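Local coordinates for protein lysine-sensitive aspartokinase 3 (Escherichia coli, PDB 2J0W) that catalyses the ATP-dependent phosphorylation of L-aspartate to 4-phospho-L-aspartate, the first step of lysine biosynthesis, and is allosterically inhibited by lysine, at residues Thr228-Pro231 with Arg232-Ser235; Ile342-Glu346 with Val347-Leu351; Leu430-Gly433 with Glu434-Glu437. All coordinates share one frame; numbering follows the deposited sequence.

Contact 1. Residues Thr228-Pro231 with Arg232-Ser235; sequences TTDP and RVVS. With ADP (adenosine-5'-diphosphate), chain D.
In the ADP pocket of the amino acid kinase domain, Asp230 and Arg232 meet across a tight turn after strand 226-227 that presents both side chains to the ribose. Asp230 OD1 accepts the backbone N-H of Arg232 at 2.7 Å through its anti lone pair, which makes an Asx turn. The carboxylate reaches that amide because CG stands opposite the backbone N of Asp230 (chi1 -165°). The backbone carbonyl of Asp230 closes the turn: Asp230 O takes Val233 N at 2.8 Å from above the carbonyl plane, and Val234 N at 3.0 Å almost in line with the C=O bond, at 162°. The Asx turn ends at Arg232; the type I beta turn closed by Val233 N has Pro231 and Arg232 at its corners, and the bond from Val234 N continues it as an alpha turn. One aspartate thus grips three successive amides. Asp230 CB also touches Val233 CG2 at 3.4 Å. Arg232 extends from CG to NE past the carboxylate, their planes 74° apart, and brings its guanidinium obliquely to the sugar. Arg232 NH2 donates to ADP O3' at 3.2 Å and forms a salt bridge with Asp222, another nucleotide ligand. ADP O2' lies between the two side chains and makes a weak hydrogen bond to Asp230 OD1, while Asp230 OD2 approaches ADP C8 at 3.1 Å. With an alanine at Asp230, the amide of Arg232 is likely to lose its side-chain acceptor and ADP O2' its weak partner, leaving the turn freer to shift. Thr229 OG1 bonds to Leu302 O, and Thr229 and Val234 lie against helix 436-448.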
ATOM      1  N   THR A 228     -23.576  -2.926  14.362  1.00 58.95           N
ATOM      2  CA  THR A 228     -23.066  -2.433  13.089  1.00 62.88           C
ATOM      3  C   THR A 228     -22.064  -1.300  13.295  1.00 61.28           C
ATOM      4  O   THR A 228     -21.581  -0.694  12.342  1.00 59.64           O
ATOM      5  CB  THR A 228     -24.204  -1.924  12.190  1.00 70.37           C
ATOM      6  OG1 THR A 228     -24.916  -0.879  12.867  1.00 74.79           O
ATOM      7  CG2 THR A 228     -25.152  -3.069  11.840  1.00 65.36           C
ATOM      8  N   THR A 229     -21.771  -1.011  14.553  1.00 60.63           N
ATOM      9  CA  THR A 229     -20.804   0.014  14.900  1.00 60.10           C
ATOM     10  C   THR A 229     -20.958   0.306  16.384  1.00 62.22           C
ATOM     11  O   THR A 229     -21.983  -0.011  16.979  1.00 61.96           O
ATOM     12  CB  THR A 229     -21.013   1.299  14.085  1.00 55.60           C
ATOM     13  OG1 THR A 229     -19.813   2.076  14.106  1.00 53.35           O
ATOM     14  CG2 THR A 229     -22.130   2.109  14.662  1.00 59.88           C
ATOM     15  N   ASP A 230     -19.931   0.898  16.981  1.00 64.21           N
ATOM     16  CA  ASP A 230     -19.950   1.212  18.396  1.00 62.68           C
ATOM     17  C   ASP A 230     -21.242   1.947  18.766  1.00 62.52           C
ATOM     18  O   ASP A 230     -21.501   3.064  18.297  1.00 62.26           O
ATOM     19  CB  ASP A 230     -18.733   2.074  18.757  1.00 63.61           C
ATOM     20  CG  ASP A 230     -18.488   2.147  20.254  1.00 69.99           C
ATOM     21  OD1 ASP A 230     -19.456   2.356  21.014  1.00 66.91           O
ATOM     22  OD2 ASP A 230     -17.321   2.004  20.676  1.00 81.97           O
ATOM     23  N   PRO A 231     -22.075   1.324  19.620  1.00 60.18           N
ATOM     24  CA  PRO A 231     -23.338   1.920  20.058  1.00 60.53           C
ATOM     25  C   PRO A 231     -23.097   3.242  20.743  1.00 62.35           C
ATOM     26  O   PRO A 231     -23.984   4.083  20.814  1.00 65.79           O
ATOM     27  CB  PRO A 231     -23.894   0.873  21.020  1.00 57.99           C
ATOM     28  CG  PRO A 231     -23.428  -0.388  20.405  1.00 57.82           C
ATOM     29  CD  PRO A 231     -21.975  -0.054  20.125  1.00 53.29           C
ATOM     30  N   ARG A 232     -21.881   3.429  21.236  1.00 62.14           N
ATOM     31  CA  ARG A 232     -21.551   4.662  21.930  1.00 60.50           C
ATOM     32  C   ARG A 232     -21.305   5.799  20.979  1.00 60.61           C
ATOM     33  O   ARG A 232     -21.113   6.933  21.414  1.00 62.14           O
ATOM     34  CB  ARG A 232     -20.326   4.475  22.810  1.00 58.40           C
ATOM     35  CG  ARG A 232     -20.411   3.283  23.695  1.00 60.48           C
ATOM     36  CD  ARG A 232     -19.302   3.262  24.710  1.00 69.76           C
ATOM     37  NE  ARG A 232     -19.429   2.077  25.547  1.00 80.19           N
ATOM     38  CZ  ARG A 232     -18.789   1.897  26.694  1.00 87.42           C
ATOM     39  NH1 ARG A 232     -17.969   2.835  27.144  1.00 91.07           N
ATOM     40  NH2 ARG A 232     -18.975   0.781  27.384  1.00 89.35           N
ATOM     41  N   VAL A 233     -21.275   5.488  19.685  1.00 60.23           N
ATOM     42  CA  VAL A 233     -21.078   6.521  18.667  1.00 62.32           C
ATOM     43  C   VAL A 233     -22.326   6.659  17.799  1.00 63.28           C
ATOM     44  O   VAL A 233     -22.699   7.762  17.400  1.00 61.97           O
ATOM     45  CB  VAL A 233     -19.909   6.210  17.720  1.00 60.95           C
ATOM     46  CG1 VAL A 233     -19.359   7.526  17.143  1.00 54.38           C
ATOM     47  CG2 VAL A 233     -18.827   5.413  18.422  1.00 62.29           C
ATOM     48  N   VAL A 234     -22.952   5.522  17.510  1.00 62.28           N
ATOM     49  CA  VAL A 234     -24.163   5.485  16.706  1.00 63.82           C
ATOM     50  C   VAL A 234     -25.279   4.878  17.537  1.00 63.71           C
ATOM     51  O   VAL A 234     -25.368   3.661  17.696  1.00 60.26           O
ATOM     52  CB  VAL A 234     -23.950   4.655  15.410  1.00 66.61           C
ATOM     53  CG1 VAL A 234     -25.207   4.661  14.530  1.00 64.24           C
ATOM     54  CG2 VAL A 234     -22.779   5.232  14.648  1.00 69.36           C
ATOM     55  N   SER A 235     -26.098   5.763  18.090  1.00 66.96           N
ATOM     56  CA  SER A 235     -27.236   5.391  18.923  1.00 71.50           C
ATOM     57  C   SER A 235     -28.125   4.431  18.125  1.00 71.35           C
ATOM     58  O   SER A 235     -28.572   3.391  18.618  1.00 70.37           O
ATOM     59  CB  SER A 235     -28.022   6.653  19.293  1.00 75.16           C
ATOM     60  OG  SER A 235     -27.146   7.757  19.456  1.00 75.54           O
TER
HETATM   61  PB  ADP D 820     -15.446  -6.049  28.325  1.00 54.19           P
HETATM   62  O1B ADP D 820     -16.695  -6.838  28.435  1.00 58.10           O
HETATM   63  O2B ADP D 820     -14.829  -5.765  29.673  1.00 57.23           O
HETATM   64  O3B ADP D 820     -14.409  -6.742  27.381  1.00 61.57           O
HETATM   65  PA  ADP D 820     -15.165  -3.622  26.746  1.00 48.62           P
HETATM   66  O1A ADP D 820     -15.395  -2.228  27.195  1.00 40.42           O
HETATM   67  O2A ADP D 820     -13.737  -4.039  26.589  1.00 47.24           O
HETATM   68  O3A ADP D 820     -15.875  -4.637  27.719  1.00 40.30           O
HETATM   69  O5' ADP D 820     -15.985  -3.658  25.357  1.00 49.04           O
HETATM   70  C5' ADP D 820     -17.431  -3.590  25.143  1.00 39.04           C
HETATM   71  C4' ADP D 820     -17.700  -2.304  24.382  1.00 39.60           C
HETATM   72  O4' ADP D 820     -17.053  -2.138  23.087  1.00 46.89           O
HETATM   73  C3' ADP D 820     -19.128  -1.932  24.076  1.00 48.89           C
HETATM   74  O3' ADP D 820     -19.676  -1.604  25.373  1.00 52.51           O
HETATM   75  C2' ADP D 820     -18.920  -0.771  23.127  1.00 46.84           C
HETATM   76  O2' ADP D 820     -18.671   0.435  23.828  1.00 53.91           O
HETATM   77  C1' ADP D 820     -17.733  -1.159  22.321  1.00 50.60           C
HETATM   78  N9  ADP D 820     -18.007  -1.535  20.853  1.00 54.44           N
HETATM   79  C8  ADP D 820     -17.281  -0.990  19.853  1.00 55.18           C
HETATM   80  N7  ADP D 820     -17.609  -1.385  18.641  1.00 55.99           N
HETATM   81  C5  ADP D 820     -18.606  -2.253  18.861  1.00 52.39           C
HETATM   82  C6  ADP D 820     -19.393  -3.021  17.924  1.00 55.22           C
HETATM   83  N6  ADP D 820     -19.226  -3.003  16.647  1.00 55.44           N
HETATM   84  N1  ADP D 820     -20.377  -3.835  18.516  1.00 59.68           N
HETATM   85  C2  ADP D 820     -20.591  -3.891  19.904  1.00 57.86           C
HETATM   86  N3  ADP D 820     -19.849  -3.161  20.785  1.00 52.07           N
HETATM   87  C4  ADP D 820     -18.893  -2.373  20.235  1.00 49.01           C

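Contact 2. Residues Ile342-Glu346 with Val347-Leu351; sequences ITTSE and VSVAL
Ile342 and Leu351 lie side by side, pointing the same way, with Ile342 CD1 against Leu351 CD2 at 3.4 Å. In Ile342, CG1 lies opposite the carbonyl carbon (chi1 -62°), which carries CD1 toward the leucine, while the other branch, CG2, turns to Val349 CG2 at 3.7 Å. Thr344 on the same face sets its methyl CG2 against Val349 CB at 3.8 Å. Thr344 OG1 stands between the backbone N and the carbonyl carbon (chi1 64°) and is bonded to Ile342 N of the second subunit. The opposite face carries Thr343 over Ala350, methyl to methyl at 4.0 Å. The backbones pair as an antiparallel hairpin, Ala350 N to Thr343 O at 2.7 Å and Ser345 N to Ser348 O at 2.9 Å. A type II' turn from Ser345 to Ser348 closes it, Glu346 taking a positive phi of 68°. Ser348 OG adds a weak bond to Ser345 O, whereas Ser345 OG reaches Asn426 of the second subunit. In the lysine-bound form Ser345 and Glu346 belong to the inhibitor site shared by both subunits, probably through polar groups. Backbone bonds and aliphatic contacts thus hold the strands together, while Thr344 OG1 and Ser345 OG bond across the dimer.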
ATOM      1  N   ILE A 342      -1.066  -0.089   4.537  1.00 53.77           N
ATOM      2  CA  ILE A 342      -0.021   0.608   3.790  1.00 53.22           C
ATOM      3  C   ILE A 342      -0.550   1.070   2.434  1.00 52.83           C
ATOM      4  O   ILE A 342      -1.393   0.400   1.819  1.00 51.60           O
ATOM      5  CB  ILE A 342       1.208  -0.291   3.519  1.00 56.01           C
ATOM      6  CG1 ILE A 342       1.847  -0.722   4.832  1.00 59.12           C
ATOM      7  CG2 ILE A 342       2.224   0.463   2.682  1.00 50.50           C
ATOM      8  CD1 ILE A 342       3.170  -1.424   4.654  1.00 70.50           C
ATOM      9  N   THR A 343      -0.044   2.215   1.981  1.00 53.67           N
ATOM     10  CA  THR A 343      -0.418   2.800   0.699  1.00 58.21           C
ATOM     11  C   THR A 343       0.854   3.391   0.076  1.00 60.97           C
ATOM     12  O   THR A 343       1.614   4.071   0.768  1.00 63.15           O
ATOM     13  CB  THR A 343      -1.505   3.904   0.887  1.00 57.05           C
ATOM     14  OG1 THR A 343      -2.679   3.534   0.153  1.00 66.51           O
ATOM     15  CG2 THR A 343      -1.018   5.259   0.395  1.00 48.72           C
ATOM     16  N   THR A 344       1.094   3.127  -1.211  1.00 60.70           N
ATOM     17  CA  THR A 344       2.297   3.648  -1.877  1.00 58.24           C
ATOM     18  C   THR A 344       2.045   4.445  -3.150  1.00 55.96           C
ATOM     19  O   THR A 344       0.939   4.485  -3.680  1.00 56.84           O
ATOM     20  CB  THR A 344       3.285   2.515  -2.253  1.00 56.56           C
ATOM     21  OG1 THR A 344       2.679   1.643  -3.214  1.00 54.45           O
ATOM     22  CG2 THR A 344       3.669   1.710  -1.035  1.00 57.29           C
ATOM     23  N   SER A 345       3.097   5.094  -3.621  1.00 54.36           N
ATOM     24  CA  SER A 345       3.057   5.864  -4.853  1.00 54.70           C
ATOM     25  C   SER A 345       4.512   6.009  -5.275  1.00 55.96           C
ATOM     26  O   SER A 345       5.215   6.953  -4.878  1.00 57.15           O
ATOM     27  CB  SER A 345       2.414   7.235  -4.642  1.00 53.01           C
ATOM     28  OG  SER A 345       2.392   7.962  -5.866  1.00 52.54           O
ATOM     29  N   GLU A 346       4.955   5.046  -6.080  1.00 56.52           N
ATOM     30  CA  GLU A 346       6.331   4.986  -6.555  1.00 56.92           C
ATOM     31  C   GLU A 346       7.201   4.688  -5.362  1.00 56.37           C
ATOM     32  O   GLU A 346       7.085   3.623  -4.770  1.00 55.41           O
ATOM     33  CB  GLU A 346       6.771   6.300  -7.181  1.00 55.71           C
ATOM     34  CG  GLU A 346       6.043   6.623  -8.463  1.00 65.02           C
ATOM     35  CD  GLU A 346       6.620   7.825  -9.167  1.00 62.63           C
ATOM     36  OE1 GLU A 346       7.757   7.723  -9.684  1.00 62.13           O
ATOM     37  OE2 GLU A 346       5.934   8.870  -9.191  1.00 57.99           O
ATOM     38  N   VAL A 347       8.056   5.632  -4.993  1.00 57.35           N
ATOM     39  CA  VAL A 347       8.943   5.416  -3.862  1.00 62.36           C
ATOM     40  C   VAL A 347       8.486   6.122  -2.591  1.00 65.32           C
ATOM     41  O   VAL A 347       9.278   6.353  -1.672  1.00 65.46           O
ATOM     42  CB  VAL A 347      10.381   5.859  -4.208  1.00 62.65           C
ATOM     43  CG1 VAL A 347      11.068   4.785  -5.036  1.00 58.90           C
ATOM     44  CG2 VAL A 347      10.343   7.176  -4.983  1.00 59.53           C
ATOM     45  N   SER A 348       7.206   6.469  -2.537  1.00 67.84           N
ATOM     46  CA  SER A 348       6.650   7.137  -1.364  1.00 68.32           C
ATOM     47  C   SER A 348       5.712   6.125  -0.730  1.00 66.25           C
ATOM     48  O   SER A 348       4.757   5.683  -1.365  1.00 70.69           O
ATOM     49  CB  SER A 348       5.870   8.371  -1.799  1.00 68.07           C
ATOM     50  OG  SER A 348       6.560   9.034  -2.850  1.00 77.80           O
ATOM     51  N   VAL A 349       5.986   5.733   0.504  1.00 61.79           N
ATOM     52  CA  VAL A 349       5.136   4.754   1.171  1.00 62.23           C
ATOM     53  C   VAL A 349       4.541   5.290   2.478  1.00 62.85           C
ATOM     54  O   VAL A 349       5.269   5.589   3.420  1.00 63.58           O
ATOM     55  CB  VAL A 349       5.928   3.463   1.429  1.00 62.15           C
ATOM     56  CG1 VAL A 349       7.327   3.811   1.906  1.00 62.41           C
ATOM     57  CG2 VAL A 349       5.205   2.596   2.443  1.00 60.91           C
ATOM     58  N   ALA A 350       3.213   5.418   2.518  1.00 63.07           N
ATOM     59  CA  ALA A 350       2.507   5.934   3.698  1.00 60.23           C
ATOM     60  C   ALA A 350       2.050   4.801   4.599  1.00 58.58           C
ATOM     61  O   ALA A 350       1.212   3.977   4.216  1.00 55.71           O
ATOM     62  CB  ALA A 350       1.305   6.795   3.277  1.00 53.27           C
ATOM     63  N   LEU A 351       2.606   4.778   5.806  1.00 57.74           N
ATOM     64  CA  LEU A 351       2.298   3.745   6.787  1.00 58.17           C
ATOM     65  C   LEU A 351       1.255   4.181   7.826  1.00 55.18           C
ATOM     66  O   LEU A 351       1.385   5.251   8.430  1.00 53.51           O
ATOM     67  CB  LEU A 351       3.596   3.336   7.484  1.00 61.74           C
ATOM     68  CG  LEU A 351       4.686   2.761   6.579  1.00 58.79           C
ATOM     69  CD1 LEU A 351       6.014   2.790   7.296  1.00 64.44           C
ATOM     70  CD2 LEU A 351       4.328   1.342   6.190  1.00 58.99           C
TER

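Contact 3. Residues Leu430-Gly433 with Glu434-Glu437; sequences LVPG and EDAE
Pro432 and Asp435 are joined first by backbone hydrogen bonding: Asp435 N donates to Pro432 O at 3.0 Å, approaching from above the carbonyl plane, which closes a beta turn with Gly433 and Glu434 at its corners. Ala436 N follows with a bond to Gly433 O at 2.9 Å, although the place of that oxygen is less certain. Two acidic side chains touch the proline ring at its CB and CG. Glu434 bends back: CG sits between the backbone N and the carbonyl carbon (chi1 46°), the chain turns at chi2 (-74°), and OE1 comes to 3.0 Å from Pro432 CB, the two side chains crossing at about a right angle. Asp435 arrives obliquely, its OD1 3.6 Å from Pro432 CG. Apolar contact between the two segments is slight, Val431 CG2 touching Ala436 CA at 4.1 Å. Ala436 instead packs on Leu304 and Arg306 of strand 299-313 and on Ala387 of strand 386-393. The arrangement is a strand-to-helix connection in the ACT region, where a tight turn takes the chain from the C-terminal end of strand 426-432 into helix 436-448, which is laid against the antiparallel sheet.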
ATOM      1  N   LEU A 430      -8.370   7.258   6.523  1.00 53.01           N
ATOM      2  CA  LEU A 430      -8.105   8.132   7.646  1.00 55.87           C
ATOM      3  C   LEU A 430      -8.842   9.450   7.486  1.00 57.57           C
ATOM      4  O   LEU A 430      -9.222   9.837   6.379  1.00 59.14           O
ATOM      5  CB  LEU A 430      -6.594   8.399   7.776  1.00 53.30           C
ATOM      6  CG  LEU A 430      -5.677   7.179   7.971  1.00 50.28           C
ATOM      7  CD1 LEU A 430      -4.249   7.645   8.262  1.00 47.12           C
ATOM      8  CD2 LEU A 430      -6.189   6.308   9.120  1.00 48.46           C
ATOM      9  N   VAL A 431      -9.052  10.120   8.615  1.00 57.91           N
ATOM     10  CA  VAL A 431      -9.702  11.427   8.674  1.00 58.20           C
ATOM     11  C   VAL A 431      -9.209  12.065   9.969  1.00 57.11           C
ATOM     12  O   VAL A 431      -8.911  11.363  10.934  1.00 58.11           O
ATOM     13  CB  VAL A 431     -11.252  11.321   8.718  1.00 59.04           C
ATOM     14  CG1 VAL A 431     -11.758  10.558   7.507  1.00 64.72           C
ATOM     15  CG2 VAL A 431     -11.705  10.638   9.994  1.00 59.79           C
ATOM     16  N   PRO A 432      -9.090  13.396  10.004  1.00 55.88           N
ATOM     17  CA  PRO A 432      -8.618  14.011  11.245  1.00 55.94           C
ATOM     18  C   PRO A 432      -9.465  13.583  12.447  1.00 57.63           C
ATOM     19  O   PRO A 432     -10.691  13.512  12.360  1.00 56.13           O
ATOM     20  CB  PRO A 432      -8.706  15.508  10.943  1.00 59.10           C
ATOM     21  CG  PRO A 432      -9.792  15.584   9.904  1.00 68.38           C
ATOM     22  CD  PRO A 432      -9.470  14.416   9.018  1.00 59.24           C
ATOM     23  N   GLY A 433      -8.792  13.287  13.557  1.00 60.77           N
ATOM     24  CA  GLY A 433      -9.461  12.855  14.772  1.00 62.25           C
ATOM     25  C   GLY A 433     -10.788  13.509  15.136  1.00 63.20           C
ATOM     26  O   GLY A 433     -11.792  12.816  15.295  1.00 64.12           O
ATOM     27  N   GLU A 434     -10.809  14.832  15.271  1.00 62.50           N
ATOM     28  CA  GLU A 434     -12.034  15.546  15.650  1.00 64.38           C
ATOM     29  C   GLU A 434     -13.282  15.301  14.799  1.00 62.18           C
ATOM     30  O   GLU A 434     -14.402  15.418  15.298  1.00 61.67           O
ATOM     31  CB  GLU A 434     -11.774  17.058  15.726  1.00 67.15           C
ATOM     32  CG  GLU A 434     -10.999  17.630  14.557  1.00 81.30           C
ATOM     33  CD  GLU A 434      -9.523  17.258  14.605  1.00 96.46           C
ATOM     34  OE1 GLU A 434      -9.061  16.491  13.730  1.00 96.91           O
ATOM     35  OE2 GLU A 434      -8.825  17.732  15.529  1.00101.06           O
ATOM     36  N   ASP A 435     -13.103  14.969  13.525  1.00 60.95           N
ATOM     37  CA  ASP A 435     -14.246  14.724  12.642  1.00 64.41           C
ATOM     38  C   ASP A 435     -14.615  13.234  12.621  1.00 65.50           C
ATOM     39  O   ASP A 435     -15.614  12.833  12.015  1.00 64.97           O
ATOM     40  CB  ASP A 435     -13.924  15.180  11.209  1.00 68.39           C
ATOM     41  CG  ASP A 435     -13.535  16.651  11.120  1.00 72.01           C
ATOM     42  OD1 ASP A 435     -13.096  17.086  10.033  1.00 68.20           O
ATOM     43  OD2 ASP A 435     -13.670  17.372  12.130  1.00 80.30           O
ATOM     44  N   ALA A 436     -13.806  12.425  13.297  1.00 64.62           N
ATOM     45  CA  ALA A 436     -13.996  10.981  13.345  1.00 65.37           C
ATOM     46  C   ALA A 436     -15.424  10.454  13.522  1.00 66.13           C
ATOM     47  O   ALA A 436     -15.961   9.790  12.634  1.00 64.51           O
ATOM     48  CB  ALA A 436     -13.095  10.389  14.419  1.00 65.88           C
ATOM     49  N   GLU A 437     -16.041  10.733  14.663  1.00 68.82           N
ATOM     50  CA  GLU A 437     -17.384  10.226  14.913  1.00 71.42           C
ATOM     51  C   GLU A 437     -18.475  10.751  13.980  1.00 72.25           C
ATOM     52  O   GLU A 437     -19.341   9.979  13.552  1.00 71.88           O
ATOM     53  CB  GLU A 437     -17.769  10.463  16.374  1.00 71.59           C
ATOM     54  CG  GLU A 437     -16.842   9.768  17.350  1.00 67.54           C
ATOM     55  CD  GLU A 437     -17.330   9.827  18.778  1.00 69.98           C
ATOM     56  OE1 GLU A 437     -17.807  10.902  19.205  1.00 80.52           O
ATOM     57  OE2 GLU A 437     -17.223   8.805  19.483  1.00 65.40           O
TER

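Along the chain the contacts follow in the order 1, 2, 3. Contact 1 belongs to the kinase domain, contacts 2 and 3 to the ACT part, where both reach the same antiparallel sheet: strand 348-353 of the hairpin pairs with strand 299-313, and strand 426-432 joins through 386-393. Contacts 2 and 3 are about 21 Å apart between centres and do not touch. Contacts 1 and 3, about 15 Å apart between centres, do: Val233 CG1 packs on Glu437 CG at 3.4 Å. Helix 436-448 thus links the ACT part physically to the ADP loop. Contact 2, about 32 Å from contact 1 centre to centre, sits at the dimer interface and lysine site, and the helix may be one route between that site and the active site.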